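Local structure of aldo-keto reductase family 1 member C1 (Caenorhabditis elegans, 1QWK) at residues 81-86 with 301-306; 94-99 with 109-114; 117-120 with 125-128; 129-134 with 307-312. The protein probably reduces aldehyde and ketone groups of small carbonyl compounds with NADPH, as in aldose reductases of the aldo-keto reductase family. One frame throughout, in Å; residues are numbered along the deposited sequence.

Contact 1. Residues 81-86 with 301-306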
loop_
_atom_site.group_PDB
_atom_site.type_symbol
_atom_site.label_atom_id
_atom_site.label_comp_id
_atom_site.label_asym_id
_atom_site.label_seq_id
_atom_site.Cartn_x
_atom_site.Cartn_y
_atom_site.Cartn_z
ATOM N N LYS A 81 1.945 -9.071 3.399
ATOM C CA LYS A 81 3.266 -9.110 2.789
ATOM C C LYS A 81 4.301 -9.895 3.576
ATOM O O LYS A 81 4.312 -9.870 4.812
ATOM C CB LYS A 81 3.771 -7.676 2.609
ATOM C CG LYS A 81 2.715 -6.679 2.157
ATOM C CD LYS A 81 3.325 -5.297 1.954
ATOM C CE LYS A 81 2.253 -4.219 1.888
ATOM N NZ LYS A 81 1.594 -4.041 3.225
ATOM N N ALA A 82 5.181 -10.577 2.853
ATOM C CA ALA A 82 6.246 -11.358 3.481
ATOM C C ALA A 82 7.418 -10.432 3.783
ATOM O O ALA A 82 7.808 -9.630 2.938
ATOM C CB ALA A 82 6.693 -12.479 2.537
ATOM N N TRP A 83 7.971 -10.535 4.989
ATOM C CA TRP A 83 9.100 -9.697 5.386
ATOM C C TRP A 83 10.416 -10.286 4.854
ATOM O O TRP A 83 10.433 -11.385 4.298
ATOM C CB TRP A 83 9.146 -9.551 6.912
ATOM C CG TRP A 83 10.090 -8.492 7.382
ATOM C CD1 TRP A 83 11.023 -8.609 8.371
ATOM C CD2 TRP A 83 10.223 -7.158 6.863
ATOM N NE1 TRP A 83 11.732 -7.438 8.496
ATOM C CE2 TRP A 83 11.263 -6.530 7.586
ATOM C CE3 TRP A 83 9.565 -6.436 5.857
ATOM C CZ2 TRP A 83 11.665 -5.209 7.333
ATOM C CZ3 TRP A 83 9.964 -5.121 5.605
ATOM C CH2 TRP A 83 11.005 -4.524 6.342
ATOM N N THR A 84 11.513 -9.556 5.035
ATOM C CA THR A 84 12.819 -9.968 4.520
ATOM C C THR A 84 13.328 -11.374 4.851
ATOM O O THR A 84 13.961 -12.012 4.010
ATOM C CB THR A 84 13.902 -8.931 4.908
ATOM O OG1 THR A 84 13.925 -8.753 6.330
ATOM C CG2 THR A 84 13.609 -7.592 4.242
ATOM N N HIS A 85 13.060 -11.860 6.058
ATOM C CA HIS A 85 13.522 -13.187 6.440
ATOM C C HIS A 85 12.641 -14.285 5.839
ATOM O O HIS A 85 13.058 -15.438 5.727
ATOM C CB HIS A 85 13.562 -13.321 7.968
ATOM C CG HIS A 85 12.222 -13.193 8.624
ATOM N ND1 HIS A 85 11.412 -12.092 8.456
ATOM C CD2 HIS A 85 11.555 -14.027 9.458
ATOM C CE1 HIS A 85 10.304 -12.250 9.158
ATOM N NE2 HIS A 85 10.366 -13.416 9.775
ATOM N N GLU A 86 11.428 -13.924 5.439
ATOM C CA GLU A 86 10.511 -14.886 4.853
ATOM C C GLU A 86 10.759 -15.038 3.351
ATOM O O GLU A 86 10.248 -15.960 2.716
ATOM C CB GLU A 86 9.068 -14.454 5.143
ATOM C CG GLU A 86 8.823 -14.281 6.643
ATOM C CD GLU A 86 7.433 -13.768 6.991
ATOM O OE1 GLU A 86 7.024 -12.713 6.464
ATOM O OE2 GLU A 86 6.759 -14.424 7.815
ATOM N N GLN A 301 13.959 3.344 2.621
ATOM C CA GLN A 301 14.182 1.935 2.948
ATOM C C GLN A 301 15.697 1.684 2.920
ATOM O O GLN A 301 16.161 0.699 2.336
ATOM C CB GLN A 301 13.490 1.026 1.916
ATOM C CG GLN A 301 12.034 1.388 1.616
ATOM C CD GLN A 301 11.108 1.219 2.819
ATOM O OE1 GLN A 301 11.532 0.787 3.893
ATOM N NE2 GLN A 301 9.832 1.560 2.637
ATOM N N ASP A 302 16.459 2.575 3.560
ATOM C CA ASP A 302 17.923 2.490 3.551
ATOM C C ASP A 302 18.584 1.298 4.232
ATOM O O ASP A 302 19.798 1.126 4.124
ATOM C CB ASP A 302 18.553 3.797 4.061
ATOM C CG ASP A 302 18.149 4.145 5.476
ATOM O OD1 ASP A 302 17.888 3.227 6.275
ATOM O OD2 ASP A 302 18.115 5.353 5.794
ATOM N N PHE A 303 17.804 0.466 4.914
ATOM C CA PHE A 303 18.377 -0.723 5.525
ATOM C C PHE A 303 18.830 -1.662 4.399
ATOM O O PHE A 303 19.595 -2.598 4.634
ATOM C CB PHE A 303 17.347 -1.422 6.425
ATOM C CG PHE A 303 16.118 -1.897 5.698
ATOM C CD1 PHE A 303 16.108 -3.123 5.039
ATOM C CD2 PHE A 303 14.962 -1.121 5.684
ATOM C CE1 PHE A 303 14.966 -3.566 4.372
ATOM C CE2 PHE A 303 13.814 -1.556 5.018
ATOM C CZ PHE A 303 13.816 -2.781 4.364
ATOM N N MET A 304 18.358 -1.412 3.178
ATOM C CA MET A 304 18.740 -2.231 2.026
ATOM C C MET A 304 20.097 -1.830 1.456
ATOM O O MET A 304 20.633 -2.519 0.599
ATOM C CB MET A 304 17.707 -2.130 0.895
ATOM C CG MET A 304 16.397 -2.875 1.126
ATOM S SD MET A 304 15.458 -3.117 -0.421
ATOM C CE MET A 304 14.953 -1.433 -0.811
ATOM N N THR A 305 20.636 -0.706 1.919
ATOM C CA THR A 305 21.930 -0.221 1.440
ATOM C C THR A 305 23.011 -1.310 1.492
ATOM O O THR A 305 23.239 -1.915 2.536
ATOM C CB THR A 305 22.405 0.991 2.281
ATOM O OG1 THR A 305 21.389 1.999 2.272
ATOM C CG2 THR A 305 23.691 1.577 1.705
ATOM N N GLY A 306 23.666 -1.556 0.359
ATOM C CA GLY A 306 24.715 -2.560 0.320
ATOM C C GLY A 306 24.263 -3.950 -0.078
ATOM O O GLY A 306 25.081 -4.810 -0.406
#
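At the open end of an aldo-keto reductase barrel, W83, in the loop just past strand 77-82, meets F303 of the C-terminal loop. The two rings reach toward each other from facing sides, CH2 of W83 lying 3.9 Å from CZ of F303. Their planes are inclined at 52°, an oblique aromatic pair that buries only a modest area. W83 can reach across because its CG stands anti to the backbone N (chi1 -168°). The methyl CG2 of T84 adds a looser touch, 4.3 Å from CE1 of F303.

Local contacts position the tryptophan. OG1 of T84 sits 3.3 Å above one face of the indole, toward its rim, and the backbone N of W83 gives a nearly straight bond of 2.8 Å to OE1 of E86, which accepts through its anti lone pair. Further out, W83 meets H114 edge-to-face, and F303 rests on M115 and M123.

H114 is predicted to bind substrate, and Y52, the predicted proton donor, has its side chain about 7 Å from that of W83 at their nearest atoms. A C-terminal loop reaching over the barrel mouth to an aromatic residue beside the substrate pocket is typical of aldo-keto reductases.

Contact 2. Residues 94-99 with 109-114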
loop_
_atom_site.group_PDB
_atom_site.type_symbol
_atom_site.label_atom_id
_atom_site.label_comp_id
_atom_site.label_asym_id
_atom_site.label_seq_id
_atom_site.Cartn_x
_atom_site.Cartn_y
_atom_site.Cartn_z
ATOM N N GLY A 94 6.046 -21.116 4.725
ATOM C CA GLY A 94 5.909 -21.112 6.170
ATOM C C GLY A 94 5.442 -19.760 6.676
ATOM O O GLY A 94 4.589 -19.672 7.562
ATOM N N GLY A 95 6.003 -18.696 6.107
ATOM C CA GLY A 95 5.622 -17.355 6.513
ATOM C C GLY A 95 4.167 -17.059 6.188
ATOM O O GLY A 95 3.443 -16.491 7.000
ATOM N N LEU A 96 3.732 -17.446 4.994
ATOM C CA LEU A 96 2.356 -17.204 4.594
ATOM C C LEU A 96 1.380 -17.990 5.464
ATOM O O LEU A 96 0.349 -17.461 5.881
ATOM C CB LEU A 96 2.155 -17.568 3.122
ATOM C CG LEU A 96 0.736 -17.401 2.562
ATOM C CD1 LEU A 96 0.198 -16.003 2.851
ATOM C CD2 LEU A 96 0.764 -17.664 1.070
ATOM N N ARG A 97 1.700 -19.248 5.749
ATOM C CA ARG A 97 0.809 -20.052 6.576
ATOM C C ARG A 97 0.697 -19.464 7.976
ATOM O O ARG A 97 -0.360 -19.540 8.609
ATOM C CB ARG A 97 1.283 -21.510 6.628
ATOM C CG ARG A 97 1.008 -22.262 5.329
ATOM C CD ARG A 97 1.347 -23.736 5.441
ATOM N NE ARG A 97 1.118 -24.452 4.184
ATOM C CZ ARG A 97 -0.081 -24.771 3.706
ATOM N NH1 ARG A 97 -1.179 -24.443 4.376
ATOM N NH2 ARG A 97 -0.183 -25.424 2.558
ATOM N N GLU A 98 1.775 -18.857 8.458
ATOM C CA GLU A 98 1.740 -18.243 9.778
ATOM C C GLU A 98 0.837 -17.007 9.729
ATOM O O GLU A 98 0.048 -16.773 10.646
ATOM C CB GLU A 98 3.153 -17.863 10.230
ATOM C CG GLU A 98 3.222 -17.296 11.647
ATOM C CD GLU A 98 2.479 -18.161 12.657
ATOM O OE1 GLU A 98 2.775 -19.373 12.741
ATOM O OE2 GLU A 98 1.601 -17.624 13.367
ATOM N N SER A 99 0.949 -16.218 8.660
ATOM C CA SER A 99 0.109 -15.033 8.514
ATOM C C SER A 99 -1.366 -15.447 8.423
ATOM O O SER A 99 -2.237 -14.788 8.991
ATOM C CB SER A 99 0.497 -14.234 7.264
ATOM O OG SER A 99 1.766 -13.614 7.421
ATOM N N ASP A 109 -6.163 -12.583 -0.428
ATOM C CA ASP A 109 -6.468 -12.184 -1.788
ATOM C C ASP A 109 -5.219 -11.762 -2.552
ATOM O O ASP A 109 -5.109 -12.009 -3.754
ATOM C CB ASP A 109 -7.520 -11.077 -1.748
ATOM C CG ASP A 109 -8.822 -11.556 -1.109
ATOM O OD1 ASP A 109 -9.673 -12.124 -1.832
ATOM O OD2 ASP A 109 -8.976 -11.398 0.122
ATOM N N LEU A 110 -4.267 -11.162 -1.847
ATOM C CA LEU A 110 -3.022 -10.721 -2.471
ATOM C C LEU A 110 -1.864 -10.893 -1.494
ATOM O O LEU A 110 -1.966 -10.506 -0.329
ATOM C CB LEU A 110 -3.142 -9.248 -2.898
ATOM C CG LEU A 110 -1.898 -8.572 -3.507
ATOM C CD1 LEU A 110 -1.475 -9.287 -4.777
ATOM C CD2 LEU A 110 -2.208 -7.102 -3.800
ATOM N N TYR A 111 -0.771 -11.490 -1.965
ATOM C CA TYR A 111 0.412 -11.706 -1.137
ATOM C C TYR A 111 1.605 -11.078 -1.840
ATOM O O TYR A 111 1.908 -11.430 -2.981
ATOM C CB TYR A 111 0.657 -13.202 -0.932
ATOM C CG TYR A 111 1.686 -13.515 0.126
ATOM C CD1 TYR A 111 1.624 -12.912 1.387
ATOM C CD2 TYR A 111 2.684 -14.457 -0.104
ATOM C CE1 TYR A 111 2.526 -13.249 2.391
ATOM C CE2 TYR A 111 3.590 -14.800 0.894
ATOM C CZ TYR A 111 3.505 -14.197 2.136
ATOM O OH TYR A 111 4.381 -14.567 3.130
ATOM N N LEU A 112 2.282 -10.158 -1.157
ATOM C CA LEU A 112 3.413 -9.435 -1.743
ATOM C C LEU A 112 4.751 -9.641 -1.063
ATOM O O LEU A 112 4.812 -9.907 0.134
ATOM C CB LEU A 112 3.131 -7.926 -1.704
ATOM C CG LEU A 112 1.773 -7.392 -2.170
ATOM C CD1 LEU A 112 1.709 -5.899 -1.907
ATOM C CD2 LEU A 112 1.573 -7.704 -3.640
ATOM N N ALA A 113 5.828 -9.514 -1.831
ATOM C CA ALA A 113 7.161 -9.571 -1.247
ATOM C C ALA A 113 7.265 -8.111 -0.769
ATOM O O ALA A 113 7.200 -7.191 -1.581
ATOM C CB ALA A 113 8.209 -9.858 -2.332
ATOM N N HIS A 114 7.402 -7.895 0.537
ATOM C CA HIS A 114 7.451 -6.541 1.101
ATOM C C HIS A 114 8.642 -5.746 0.587
ATOM O O HIS A 114 8.596 -4.521 0.500
ATOM C CB HIS A 114 7.517 -6.627 2.626
ATOM C CG HIS A 114 6.912 -5.461 3.343
ATOM N ND1 HIS A 114 6.952 -4.173 2.854
ATOM C CD2 HIS A 114 6.298 -5.386 4.548
ATOM C CE1 HIS A 114 6.390 -3.354 3.727
ATOM N NE2 HIS A 114 5.985 -4.066 4.763
HETATM O O HOH W 1 3.927 -13.481 5.652
#
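L96 sits over the ring of Y111, its methyl CD1 placed almost exactly above the ring centre. The carbon stands 3.6 Å from the ring centroid and 12° off the normal, a CH-pi contact over one face. The other branch, CD2, approaches CD2 of Y111 at 3.9 Å, and CB of L96 lies 3.7 Å from OH of Y111, so the leucine spans the ring from its hydroxyl end to its inner half. The two side chains run antiparallel past one another, and CG of Y111, anti to the backbone N (chi1 -169°), carries the ring off the strand to the helix.

At G95 the helix backbone passes close to the phenol: a beta carbon there would lie 3.9 Å from OH of Y111. The hydroxyl itself is linked to the helix through water 1, which lies at the ring edge, in its plane, 2.8 Å from OH of Y111, and donates to OG of S99, also at 2.8 Å. This is the interior of a beta-alpha-beta unit, where helix 92-103 packs on strands 77-82 and 110-113 of the barrel. A phenylalanine in place of Y111 would probably leave water 1 without its partner on the strand and so break the link to S99.

Outward from this layer, OG of S99 is hydrogen-bonded to E55, L96 touches V141 and L146, and the Y111 ring meets that of F138. Backbone bonds to A149 and G151 hold Y111 in the sheet.

Contact 3. Residues 117-120 with 125-128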
loop_
_atom_site.group_PDB
_atom_site.type_symbol
_atom_site.label_atom_id
_atom_site.label_comp_id
_atom_site.label_asym_id
_atom_site.label_seq_id
_atom_site.Cartn_x
_atom_site.Cartn_y
_atom_site.Cartn_z
ATOM N N ALA A 117 14.872 -7.518 -1.152
ATOM C CA ALA A 117 16.086 -7.954 -0.457
ATOM C C ALA A 117 15.899 -8.864 0.756
ATOM O O ALA A 117 15.298 -8.463 1.751
ATOM C CB ALA A 117 16.882 -6.726 -0.046
ATOM N N ALA A 118 16.442 -10.079 0.675
ATOM C CA ALA A 118 16.335 -11.047 1.763
ATOM C C ALA A 118 17.392 -10.830 2.850
ATOM O O ALA A 118 18.525 -10.442 2.567
ATOM C CB ALA A 118 16.445 -12.470 1.206
ATOM N N PHE A 119 16.996 -11.097 4.092
ATOM C CA PHE A 119 17.861 -10.959 5.267
ATOM C C PHE A 119 17.644 -12.159 6.182
ATOM O O PHE A 119 16.709 -12.939 5.987
ATOM C CB PHE A 119 17.500 -9.698 6.067
ATOM C CG PHE A 119 18.010 -8.411 5.476
ATOM C CD1 PHE A 119 19.066 -7.727 6.076
ATOM C CD2 PHE A 119 17.407 -7.851 4.360
ATOM C CE1 PHE A 119 19.507 -6.504 5.568
ATOM C CE2 PHE A 119 17.842 -6.630 3.845
ATOM C CZ PHE A 119 18.890 -5.957 4.454
ATOM N N ASN A 120 18.508 -12.310 7.182
ATOM C CA ASN A 120 18.345 -13.394 8.145
ATOM C C ASN A 120 17.380 -12.857 9.211
ATOM O O ASN A 120 16.905 -11.732 9.095
ATOM C CB ASN A 120 19.697 -13.790 8.754
ATOM C CG ASN A 120 20.324 -12.686 9.579
ATOM O OD1 ASN A 120 20.036 -11.505 9.388
ATOM N ND2 ASN A 120 21.207 -13.070 10.498
ATOM N N GLU A 125 22.460 -9.926 8.718
ATOM C CA GLU A 125 23.186 -10.433 7.563
ATOM C C GLU A 125 22.334 -10.437 6.306
ATOM O O GLU A 125 21.143 -10.742 6.353
ATOM C CB GLU A 125 23.704 -11.848 7.837
ATOM C CG GLU A 125 24.872 -11.892 8.821
ATOM C CD GLU A 125 25.268 -13.300 9.213
ATOM O OE1 GLU A 125 25.122 -14.223 8.382
ATOM O OE2 GLU A 125 25.749 -13.485 10.353
ATOM N N HIS A 126 22.950 -10.078 5.186
ATOM C CA HIS A 126 22.259 -10.065 3.905
ATOM C C HIS A 126 22.215 -11.486 3.355
ATOM O O HIS A 126 23.135 -12.276 3.570
ATOM C CB HIS A 126 23.009 -9.191 2.894
ATOM C CG HIS A 126 23.107 -7.751 3.285
ATOM N ND1 HIS A 126 24.031 -6.891 2.730
ATOM C CD2 HIS A 126 22.379 -7.010 4.152
ATOM C CE1 HIS A 126 23.867 -5.684 3.240
ATOM N NE2 HIS A 126 22.871 -5.729 4.104
ATOM N N ILE A 127 21.132 -11.817 2.665
ATOM C CA ILE A 127 21.019 -13.117 2.022
ATOM C C ILE A 127 20.861 -12.759 0.554
ATOM O O ILE A 127 19.838 -12.207 0.144
ATOM C CB ILE A 127 19.801 -13.923 2.514
ATOM C CG1 ILE A 127 19.974 -14.275 3.991
ATOM C CG2 ILE A 127 19.666 -15.206 1.696
ATOM C CD1 ILE A 127 18.847 -15.116 4.567
ATOM N N ALA A 128 21.898 -13.053 -0.224
ATOM C CA ALA A 128 21.925 -12.733 -1.642
ATOM C C ALA A 128 21.093 -13.661 -2.509
ATOM O O ALA A 128 21.616 -14.309 -3.415
ATOM C CB ALA A 128 23.369 -12.716 -2.139
#
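F119 and H126 form the non-hydrogen-bonded pair of a short antiparallel beta hairpin, their side chains projecting together from the same face. CG of F119, anti to its carbonyl carbon (chi1 -78°), sets the ring alongside H126. CB lies 3.8 Å from O of E125, and CD1 keeps near that same carbonyl. CE1 makes the closest approach of this ring, 3.2 Å from CD2 of H126, and CZ at the tip lies 3.7 Å from the same imidazole carbon. The phenyl carbons arrive at the imidazole edge, near its plane; the ring planes are 85° apart, and the pair as a whole is oblique. H307 lies against both rings and ties the hairpin to the C-terminal loop.

The ladder beside them is short. N of I127 bonds to O of A118. At the turn end, N of N120 bonds to O of E125 at 3.2 Å. The N120 amide folds back to return the bond: its OD1 accepts from N of E125 at 3.0 Å, with the donor 53° out of the amide plane, and its ND2 is bonded to OG of S124. With N120 replaced by an alanine, N of E125 and OG of S124 are likely to lose their bonds to this side chain, leaving the turn less firmly held. On the face carrying the side chains of A118 and I127, the methyl CD1 of I127 comes to 3.4 Å from O of F119.

Contact 4. Residues 129-134 with 307-312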
loop_
_atom_site.group_PDB
_atom_site.type_symbol
_atom_site.label_atom_id
_atom_site.label_comp_id
_atom_site.label_asym_id
_atom_site.label_seq_id
_atom_site.Cartn_x
_atom_site.Cartn_y
_atom_site.Cartn_z
ATOM N N SER A 129 19.796 -13.720 -2.234
ATOM C CA SER A 129 18.895 -14.555 -3.014
ATOM C C SER A 129 18.324 -13.696 -4.137
ATOM O O SER A 129 17.582 -12.746 -3.891
ATOM C CB SER A 129 17.766 -15.083 -2.127
ATOM O OG SER A 129 16.966 -16.015 -2.843
ATOM N N PRO A 130 18.665 -14.013 -5.395
ATOM C CA PRO A 130 18.153 -13.220 -6.519
ATOM C C PRO A 130 16.632 -13.138 -6.539
ATOM O O PRO A 130 15.949 -14.069 -6.109
ATOM C CB PRO A 130 18.722 -13.945 -7.740
ATOM C CG PRO A 130 18.809 -15.368 -7.275
ATOM C CD PRO A 130 19.358 -15.224 -5.875
ATOM N N VAL A 131 16.102 -12.024 -7.032
ATOM C CA VAL A 131 14.654 -11.850 -7.081
ATOM C C VAL A 131 13.993 -12.968 -7.878
ATOM O O VAL A 131 12.810 -13.255 -7.688
ATOM C CB VAL A 131 14.247 -10.469 -7.680
ATOM C CG1 VAL A 131 14.665 -9.348 -6.738
ATOM C CG2 VAL A 131 14.871 -10.278 -9.047
ATOM N N GLU A 132 14.751 -13.605 -8.769
ATOM C CA GLU A 132 14.191 -14.701 -9.550
ATOM C C GLU A 132 13.843 -15.862 -8.620
ATOM O O GLU A 132 12.795 -16.489 -8.768
ATOM C CB GLU A 132 15.171 -15.171 -10.631
ATOM C CG GLU A 132 15.334 -14.187 -11.783
ATOM C CD GLU A 132 16.521 -13.267 -11.611
ATOM O OE1 GLU A 132 17.009 -13.123 -10.465
ATOM O OE2 GLU A 132 16.963 -12.679 -12.624
ATOM N N ASP A 133 14.718 -16.142 -7.659
ATOM C CA ASP A 133 14.476 -17.227 -6.714
ATOM C C ASP A 133 13.338 -16.875 -5.769
ATOM O O ASP A 133 12.555 -17.743 -5.365
ATOM C CB ASP A 133 15.747 -17.543 -5.918
ATOM C CG ASP A 133 16.819 -18.201 -6.771
ATOM O OD1 ASP A 133 16.471 -18.784 -7.825
ATOM O OD2 ASP A 133 18.004 -18.153 -6.383
ATOM N N VAL A 134 13.247 -15.596 -5.419
ATOM C CA VAL A 134 12.189 -15.120 -4.537
ATOM C C VAL A 134 10.854 -15.280 -5.253
ATOM O O VAL A 134 9.887 -15.806 -4.690
ATOM C CB VAL A 134 12.378 -13.623 -4.176
ATOM C CG1 VAL A 134 11.178 -13.119 -3.368
ATOM C CG2 VAL A 134 13.653 -13.439 -3.377
ATOM N N HIS A 307 22.956 -4.179 -0.051
ATOM C CA HIS A 307 22.412 -5.477 -0.414
ATOM C C HIS A 307 22.432 -5.578 -1.934
ATOM O O HIS A 307 22.113 -4.613 -2.628
ATOM C CB HIS A 307 20.978 -5.595 0.117
ATOM C CG HIS A 307 20.424 -6.983 0.063
ATOM N ND1 HIS A 307 20.133 -7.627 -1.119
ATOM C CD2 HIS A 307 20.093 -7.847 1.053
ATOM C CE1 HIS A 307 19.644 -8.828 -0.858
ATOM N NE2 HIS A 307 19.609 -8.984 0.455
ATOM N N PRO A 308 22.816 -6.745 -2.474
ATOM C CA PRO A 308 22.857 -6.912 -3.931
ATOM C C PRO A 308 21.526 -6.657 -4.638
ATOM O O PRO A 308 21.503 -6.343 -5.828
ATOM C CB PRO A 308 23.374 -8.343 -4.108
ATOM C CG PRO A 308 22.950 -9.032 -2.846
ATOM C CD PRO A 308 23.202 -7.989 -1.784
ATOM N N GLU A 309 20.416 -6.788 -3.916
ATOM C CA GLU A 309 19.114 -6.527 -4.521
ATOM C C GLU A 309 18.474 -5.239 -3.989
ATOM O O GLU A 309 17.249 -5.125 -3.907
ATOM C CB GLU A 309 18.172 -7.724 -4.313
ATOM C CG GLU A 309 18.605 -8.994 -5.064
ATOM C CD GLU A 309 18.316 -8.955 -6.561
ATOM O OE1 GLU A 309 18.056 -7.863 -7.117
ATOM O OE2 GLU A 309 18.356 -10.033 -7.204
ATOM N N ASP A 310 19.307 -4.270 -3.619
ATOM C CA ASP A 310 18.801 -2.983 -3.145
ATOM C C ASP A 310 18.132 -2.325 -4.352
ATOM O O ASP A 310 18.800 -1.944 -5.310
ATOM C CB ASP A 310 19.956 -2.112 -2.636
ATOM C CG ASP A 310 19.510 -0.714 -2.255
ATOM O OD1 ASP A 310 18.284 -0.451 -2.245
ATOM O OD2 ASP A 310 20.386 0.126 -1.956
ATOM N N ALA A 311 16.809 -2.196 -4.301
ATOM C CA ALA A 311 16.050 -1.608 -5.406
ATOM C C ALA A 311 16.411 -0.162 -5.742
ATOM O O ALA A 311 16.252 0.273 -6.884
ATOM C CB ALA A 311 14.549 -1.699 -5.107
ATOM N N PHE A 312 16.891 0.579 -4.746
ATOM C CA PHE A 312 17.235 1.989 -4.936
ATOM C C PHE A 312 18.746 2.231 -4.876
ATOM O O PHE A 312 19.189 3.346 -4.597
ATOM C CB PHE A 312 16.540 2.848 -3.868
ATOM C CG PHE A 312 15.097 2.471 -3.605
ATOM C CD1 PHE A 312 14.244 2.125 -4.650
ATOM C CD2 PHE A 312 14.590 2.489 -2.305
ATOM C CE1 PHE A 312 12.905 1.802 -4.410
ATOM C CE2 PHE A 312 13.255 2.170 -2.053
ATOM C CZ PHE A 312 12.411 1.826 -3.109
#
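E309 and V131 cross obliquely, the carboxylate of one laid against a methyl of the other at the start of helix 131-143. The glutamate reaches this point by bending: CG lies anti to its carbonyl carbon and the chain turns at chi2 (-76°), carrying the acid group toward the first turn of the helix. There CG1 of V131 packs 3.7 Å from CD of E309, while CG2 stays within 3.9 Å of OE2. OE2 accepts from the backbone N of V131 at 3.0 Å, and this donor stands 56° out of the carboxylate plane. CA of P130, the N-cap residue, lies 3.3 Å from the same oxygen.

The other end of E309 is set by H307. N of E309 bonds to ND1 of H307 at 2.9 Å, the nitrogen lying in the imidazole plane, within a type I beta turn from H307 to D310. Since ND1 accepts here and NE2 is bonded to O of A118 in the neighbouring hairpin, the imidazole has both nitrogens engaged, which probably fixes its rotation.

Beyond the two segments, R162 makes salt bridges with both OE2 of E309 and OE1 of E132. Those two oxygens are 4.7 Å apart, and the shared arginine probably offsets their like charges. A carboxylate that is held by an arginine and by a backbone N-H in the first turn of a helix is likely to remain ionised, even though E309 is buried.

How the contacts relate
Along the chain, 81-86 comes first and continues strand 77-82 into the loop beyond it. Contact 2 then closes the short span of a beta-alpha-beta unit, and contact 3 closes a hairpin a few residues on; both fall between the two segments of contact 1. Contact 4 opens at 129-134, where helix 131-143 begins. The long return is made only at the C-terminal end: 301-306 closes contact 1 and 307-312 closes contact 4, so these two cross. Contact 2 ties helix 92-103 to strand 110-113, while contacts 1 and 4 join the loop after strand 77-82 and the start of helix 131-143 to one C-terminal loop, which also touches the hairpin of contact 3.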